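Gamma-glutamyltranspeptidase (Streptomyces lincolnensis, PDB 6J3A) belongs to the LmbA-like gamma-glutamyltranspeptidase homologues of the N-terminal nucleophile (Ntn) hydrolase superfamily and probably acts as a transferase. Local coordinates at residues G110-W115 with E210-V215; L117-H122 with G203-Q208. One frame throughout, in Å; residues are numbered along the deposited sequence.

Interaction 1: G110-W115 with E210-V215; sequences GAFDAW and EAAREV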
loop_
_atom_site.group_PDB
_atom_site.type_symbol
_atom_site.label_atom_id
_atom_site.label_comp_id
_atom_site.label_asym_id
_atom_site.label_seq_id
_atom_site.Cartn_x
_atom_site.Cartn_y
_atom_site.Cartn_z
ATOM N N GLY A 110 15.029 -26.847 5.325
ATOM C CA GLY A 110 15.423 -26.620 3.931
ATOM C C GLY A 110 15.491 -25.181 3.449
ATOM O O GLY A 110 16.175 -24.878 2.463
ATOM N N ALA A 111 14.788 -24.289 4.138
ATOM C CA ALA A 111 14.697 -22.896 3.728
ATOM C C ALA A 111 16.039 -22.173 3.724
ATOM O O ALA A 111 16.358 -21.473 2.773
ATOM C CB ALA A 111 13.713 -22.160 4.621
ATOM N N PHE A 112 16.820 -22.335 4.781
ATOM C CA PHE A 112 18.058 -21.587 4.885
ATOM C C PHE A 112 18.989 -21.836 3.705
ATOM O O PHE A 112 19.435 -20.891 3.057
ATOM C CB PHE A 112 18.808 -21.878 6.172
ATOM C CG PHE A 112 20.052 -21.051 6.312
ATOM C CD1 PHE A 112 19.981 -19.751 6.774
ATOM C CD2 PHE A 112 21.286 -21.555 5.926
ATOM C CE1 PHE A 112 21.128 -18.975 6.877
ATOM C CE2 PHE A 112 22.436 -20.789 6.030
ATOM C CZ PHE A 112 22.355 -19.492 6.501
ATOM N N ASP A 113 19.282 -23.105 3.442
ATOM C CA ASP A 113 20.196 -23.455 2.349
ATOM C C ASP A 113 19.673 -22.962 0.995
ATOM O O ASP A 113 20.453 -22.510 0.154
ATOM C CB ASP A 113 20.457 -24.959 2.288
ATOM C CG ASP A 113 21.697 -25.294 1.474
ATOM O OD1 ASP A 113 22.821 -24.972 1.935
ATOM O OD2 ASP A 113 21.556 -25.860 0.362
ATOM N N ALA A 114 18.357 -23.046 0.807
ATOM C CA ALA A 114 17.702 -22.545 -0.392
ATOM C C ALA A 114 17.943 -21.059 -0.625
ATOM O O ALA A 114 18.304 -20.667 -1.726
ATOM C CB ALA A 114 16.210 -22.832 -0.338
ATOM N N TRP A 115 17.752 -20.239 0.403
ATOM C CA TRP A 115 17.997 -18.794 0.288
ATOM C C TRP A 115 19.482 -18.486 0.083
ATOM O O TRP A 115 19.832 -17.499 -0.573
ATOM C CB TRP A 115 17.479 -18.045 1.525
ATOM C CG TRP A 115 15.983 -18.053 1.673
ATOM C CD1 TRP A 115 15.259 -18.549 2.724
ATOM C CD2 TRP A 115 15.028 -17.536 0.740
ATOM N NE1 TRP A 115 13.910 -18.372 2.503
ATOM C CE2 TRP A 115 13.743 -17.756 1.291
ATOM C CE3 TRP A 115 15.132 -16.905 -0.505
ATOM C CZ2 TRP A 115 12.578 -17.367 0.642
ATOM C CZ3 TRP A 115 13.967 -16.516 -1.151
ATOM C CH2 TRP A 115 12.705 -16.752 -0.577
ATOM N N GLU A 210 28.700 -19.639 1.014
ATOM C CA GLU A 210 29.033 -21.066 1.082
ATOM C C GLU A 210 29.495 -21.485 2.484
ATOM O O GLU A 210 29.116 -22.556 2.970
ATOM C CB GLU A 210 30.104 -21.408 0.039
ATOM C CG GLU A 210 30.230 -22.892 -0.279
ATOM C CD GLU A 210 28.997 -23.471 -0.948
ATOM O OE1 GLU A 210 28.467 -22.845 -1.891
ATOM O OE2 GLU A 210 28.557 -24.564 -0.529
ATOM N N ALA A 211 30.306 -20.643 3.127
ATOM C CA ALA A 211 30.702 -20.856 4.536
ATOM C C ALA A 211 29.505 -20.818 5.480
ATOM O O ALA A 211 29.428 -21.614 6.414
ATOM C CB ALA A 211 31.731 -19.831 4.970
ATOM N N ALA A 212 28.581 -19.893 5.230
ATOM C CA ALA A 212 27.317 -19.815 5.973
ATOM C C ALA A 212 26.442 -21.061 5.806
ATOM O O ALA A 212 25.750 -21.468 6.741
ATOM C CB ALA A 212 26.539 -18.583 5.554
ATOM N N ARG A 213 26.459 -21.650 4.615
ATOM C CA ARG A 213 25.734 -22.894 4.376
ATOM C C ARG A 213 26.255 -23.998 5.295
ATOM O O ARG A 213 25.476 -24.774 5.834
ATOM C CB ARG A 213 25.859 -23.335 2.924
ATOM C CG ARG A 213 25.262 -22.370 1.918
ATOM C CD ARG A 213 25.488 -22.887 0.515
ATOM N NE ARG A 213 24.646 -24.045 0.237
ATOM C CZ ARG A 213 24.810 -24.886 -0.781
ATOM N NH1 ARG A 213 25.807 -24.729 -1.653
ATOM N NH2 ARG A 213 23.970 -25.905 -0.928
ATOM N N GLU A 214 27.573 -24.032 5.476
ATOM C CA GLU A 214 28.227 -25.009 6.339
ATOM C C GLU A 214 28.047 -24.753 7.831
ATOM O O GLU A 214 28.041 -25.701 8.620
ATOM C CB GLU A 214 29.714 -25.094 6.001
ATOM C CG GLU A 214 29.983 -25.637 4.603
ATOM C CD GLU A 214 29.417 -27.038 4.368
ATOM O OE1 GLU A 214 29.015 -27.318 3.217
ATOM O OE2 GLU A 214 29.366 -27.852 5.325
ATOM N N VAL A 215 27.914 -23.488 8.218
ATOM C CA VAL A 215 27.578 -23.139 9.600
ATOM C C VAL A 215 26.181 -23.650 9.974
ATOM O O VAL A 215 25.988 -24.189 11.065
ATOM C CB VAL A 215 27.695 -21.623 9.836
ATOM C CG1 VAL A 215 27.133 -21.223 11.194
ATOM C CG2 VAL A 215 29.157 -21.209 9.746
HETATM O O HOH W 1 22.614 -25.258 4.790
#
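Arg213 presents the edge of its guanidinium to the carboxylate of Asp113, while the Phe112 ring turns its edge to the backbone of Ala212 and stacks with Trp216, which lies beyond the two segments. The ring's CE2 comes 3.5 Å from Ala212 O, close to the ring plane, and CZ lies 4.4 Å from Ala212 CB. The charged pair meets side-on, with one nitrogen to each oxygen. Arg213 NE donates to Asp113 OD1 at 2.7 Å, nearly in the guanidinium plane but tilted out of the carboxylate plane by 33°. Arg213 NH2 donates to Asp113 OD2, also at 2.7 Å, on its syn lone pair. The two planes are twisted 37° apart rather than coplanar. With CG anti to its own backbone N (chi1 -162°), Asp113 carries its carboxylate toward Arg213 on the facing antiparallel helix; the local helix axes run 9.9 Å apart, and both helices belong to the helical part of the Ntn fold. On the far edge, Arg213 NH1 forms a salt bridge with Glu210 OE2 at 3.0 Å, making a three-residue network. Replacing Arg213 with a leucine would probably leave the buried Asp113 carboxylate without its neutralising charge. A water donates both to Asp113 OD1, at 2.9 Å, and to the backbone O of Arg213; Asp113 OD2 also accepts from Ala255 N.

Interaction 2: L117-H122 with G203-Q208; sequences LLLRDH and GDREAQ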
loop_
_atom_site.group_PDB
_atom_site.type_symbol
_atom_site.label_atom_id
_atom_site.label_comp_id
_atom_site.label_asym_id
_atom_site.label_seq_id
_atom_site.Cartn_x
_atom_site.Cartn_y
_atom_site.Cartn_z
ATOM N N LEU A 117 21.544 -20.539 -1.514
ATOM C CA LEU A 117 21.791 -20.905 -2.910
ATOM C C LEU A 117 21.350 -19.793 -3.845
ATOM O O LEU A 117 22.085 -19.416 -4.760
ATOM C CB LEU A 117 21.072 -22.203 -3.307
ATOM C CG LEU A 117 21.903 -23.482 -3.463
ATOM C CD1 LEU A 117 21.038 -24.557 -4.094
ATOM C CD2 LEU A 117 23.163 -23.320 -4.302
ATOM N N LEU A 118 20.146 -19.282 -3.606
ATOM C CA LEU A 118 19.611 -18.177 -4.393
ATOM C C LEU A 118 20.558 -16.982 -4.382
ATOM O O LEU A 118 20.955 -16.484 -5.431
ATOM C CB LEU A 118 18.231 -17.769 -3.881
ATOM C CG LEU A 118 17.443 -16.860 -4.836
ATOM C CD1 LEU A 118 17.030 -17.563 -6.123
ATOM C CD2 LEU A 118 16.209 -16.328 -4.136
ATOM N N LEU A 119 20.933 -16.551 -3.191
ATOM C CA LEU A 119 21.871 -15.453 -3.037
ATOM C C LEU A 119 23.193 -15.721 -3.768
ATOM O O LEU A 119 23.709 -14.855 -4.453
ATOM C CB LEU A 119 22.128 -15.172 -1.549
ATOM C CG LEU A 119 22.741 -13.818 -1.162
ATOM C CD1 LEU A 119 21.901 -12.648 -1.654
ATOM C CD2 LEU A 119 22.914 -13.716 0.344
ATOM N N ARG A 120 23.712 -16.932 -3.653
ATOM C CA ARG A 120 25.019 -17.262 -4.215
ATOM C C ARG A 120 25.014 -17.286 -5.740
ATOM O O ARG A 120 25.939 -16.765 -6.373
ATOM C CB ARG A 120 25.491 -18.614 -3.685
ATOM C CG ARG A 120 26.932 -18.953 -4.046
ATOM C CD ARG A 120 27.229 -20.427 -3.879
ATOM N NE ARG A 120 26.401 -21.250 -4.764
ATOM C CZ ARG A 120 26.562 -22.553 -4.986
ATOM N NH1 ARG A 120 27.534 -23.243 -4.394
ATOM N NH2 ARG A 120 25.734 -23.177 -5.820
ATOM N N ASP A 121 23.987 -17.909 -6.313
ATOM C CA ASP A 121 23.892 -18.111 -7.765
ATOM C C ASP A 121 23.297 -16.917 -8.515
ATOM O O ASP A 121 23.811 -16.542 -9.569
ATOM C CB ASP A 121 23.087 -19.383 -8.086
ATOM C CG ASP A 121 23.820 -20.663 -7.699
ATOM O OD1 ASP A 121 24.988 -20.603 -7.272
ATOM O OD2 ASP A 121 23.226 -21.747 -7.824
ATOM N N HIS A 122 22.231 -16.327 -7.977
ATOM C CA HIS A 122 21.469 -15.281 -8.688
ATOM C C HIS A 122 21.470 -13.879 -8.071
ATOM O O HIS A 122 20.979 -12.937 -8.688
ATOM C CB HIS A 122 20.036 -15.762 -8.873
ATOM C CG HIS A 122 19.944 -17.060 -9.603
ATOM N ND1 HIS A 122 19.899 -17.133 -10.977
ATOM C CD2 HIS A 122 19.937 -18.338 -9.156
ATOM C CE1 HIS A 122 19.847 -18.401 -11.346
ATOM N NE2 HIS A 122 19.867 -19.152 -10.259
ATOM N N GLY A 203 36.207 -15.065 2.696
ATOM C CA GLY A 203 36.775 -14.654 1.406
ATOM C C GLY A 203 35.879 -13.734 0.599
ATOM O O GLY A 203 35.341 -12.760 1.129
ATOM N N ASP A 204 35.741 -14.043 -0.691
ATOM C CA ASP A 204 34.841 -13.304 -1.572
ATOM C C ASP A 204 33.365 -13.580 -1.247
ATOM O O ASP A 204 33.024 -14.528 -0.533
ATOM C CB ASP A 204 35.158 -13.571 -3.060
ATOM C CG ASP A 204 34.691 -14.933 -3.546
ATOM O OD1 ASP A 204 34.523 -15.852 -2.728
ATOM O OD2 ASP A 204 34.501 -15.086 -4.773
ATOM N N ARG A 205 32.513 -12.721 -1.785
ATOM C CA ARG A 205 31.071 -12.751 -1.555
ATOM C C ARG A 205 30.440 -14.164 -1.591
ATOM O O ARG A 205 29.664 -14.523 -0.700
ATOM C CB ARG A 205 30.421 -11.823 -2.583
ATOM C CG ARG A 205 28.907 -11.787 -2.584
ATOM C CD ARG A 205 28.367 -11.541 -3.981
ATOM N NE ARG A 205 26.926 -11.698 -3.915
ATOM C CZ ARG A 205 26.200 -12.728 -4.353
ATOM N NH1 ARG A 205 26.728 -13.769 -5.003
ATOM N NH2 ARG A 205 24.889 -12.688 -4.144
ATOM N N GLU A 206 30.782 -14.948 -2.610
ATOM C CA GLU A 206 30.225 -16.304 -2.792
ATOM C C GLU A 206 30.741 -17.280 -1.735
ATOM O O GLU A 206 30.019 -18.182 -1.315
ATOM C CB GLU A 206 30.551 -16.871 -4.189
ATOM C CG GLU A 206 29.718 -16.311 -5.345
ATOM C CD GLU A 206 30.110 -14.896 -5.773
ATOM O OE1 GLU A 206 29.200 -14.094 -6.080
ATOM O OE2 GLU A 206 31.319 -14.570 -5.812
ATOM N N ALA A 207 31.994 -17.099 -1.324
ATOM C CA ALA A 207 32.610 -17.960 -0.320
ATOM C C ALA A 207 31.961 -17.765 1.043
ATOM O O ALA A 207 31.870 -18.719 1.825
ATOM C CB ALA A 207 34.108 -17.700 -0.232
ATOM N N GLN A 208 31.527 -16.531 1.313
ATOM C CA GLN A 208 30.882 -16.174 2.581
ATOM C C GLN A 208 29.554 -16.882 2.736
ATOM O O GLN A 208 29.229 -17.378 3.818
ATOM C CB GLN A 208 30.636 -14.668 2.663
ATOM C CG GLN A 208 31.906 -13.833 2.691
ATOM C CD GLN A 208 31.652 -12.358 2.934
ATOM O OE1 GLN A 208 30.774 -11.750 2.320
ATOM N NE2 GLN A 208 32.430 -11.772 3.828
#
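Arg205 reaches from the first turn of helix 205-217 to the backbone carbonyls of Leu119 and Arg120, near the C-terminal end of helix 111-122. The arrangement is an antiparallel helix pair in which an arginine of one helix donates to main-chain oxygens of the other. From CB the chain sets out with CG anti to the backbone N (chi1 176°), then bends at chi2, the turn about CB-CG (-148°), and its CB, CG and CD serve as the span that carries the guanidinium over. NE makes a weak bond to Lys125 O. Leu119 O lies at the guanidinium edge, near its plane, 3.3 Å from Arg205 CZ. NH2 donates to Leu119 O at a modelled 2.5 Å, a length too short to be trusted exactly, and also rests on Leu119 CG at 3.8 Å. NH1 makes weak bonds to Leu119 O and to Arg120 O, the latter at 3.4 Å, but its strong partner is Glu206 OE1 at 2.7 Å, which lies almost in the guanidinium plane. The neighbouring carboxylate probably steadies the charged group beside the carbonyls. Asp204 caps the start of helix 205-217 as its N-cap residue, with OD1 accepting from Ala207 N at 3.1 Å. Arg120 sends its guanidinium to Glu210 and Asp121, leaving its aliphatic part to the contact, where Arg120 CG packs crosswise on Glu206 CG at 4.1 Å.

Interactions 1 and 2 are successive levels of one antiparallel helix pair, with centres about 10 Å apart: residues 110-115 and 210-215 form the buried level, and 117-122 with 203-208 the partly buried one. Arg120 joins them, since its NH1 makes a salt bridge to Glu210 OE1 at 2.7 Å. That glutamate therefore serves two arginines, and the approach of Arg120 NH1 to Arg213 NH1, 3.6 Å, is probably made tolerable by the shared carboxylate. Leu117 CD2 also packs against Arg213 NH1 at 4.0 Å. Helix 111-122 lies between helix 205-217 and strands 61-66 and 73-77, which its Ala111, Ala114, Trp115, Leu117 and Leu118 side chains touch.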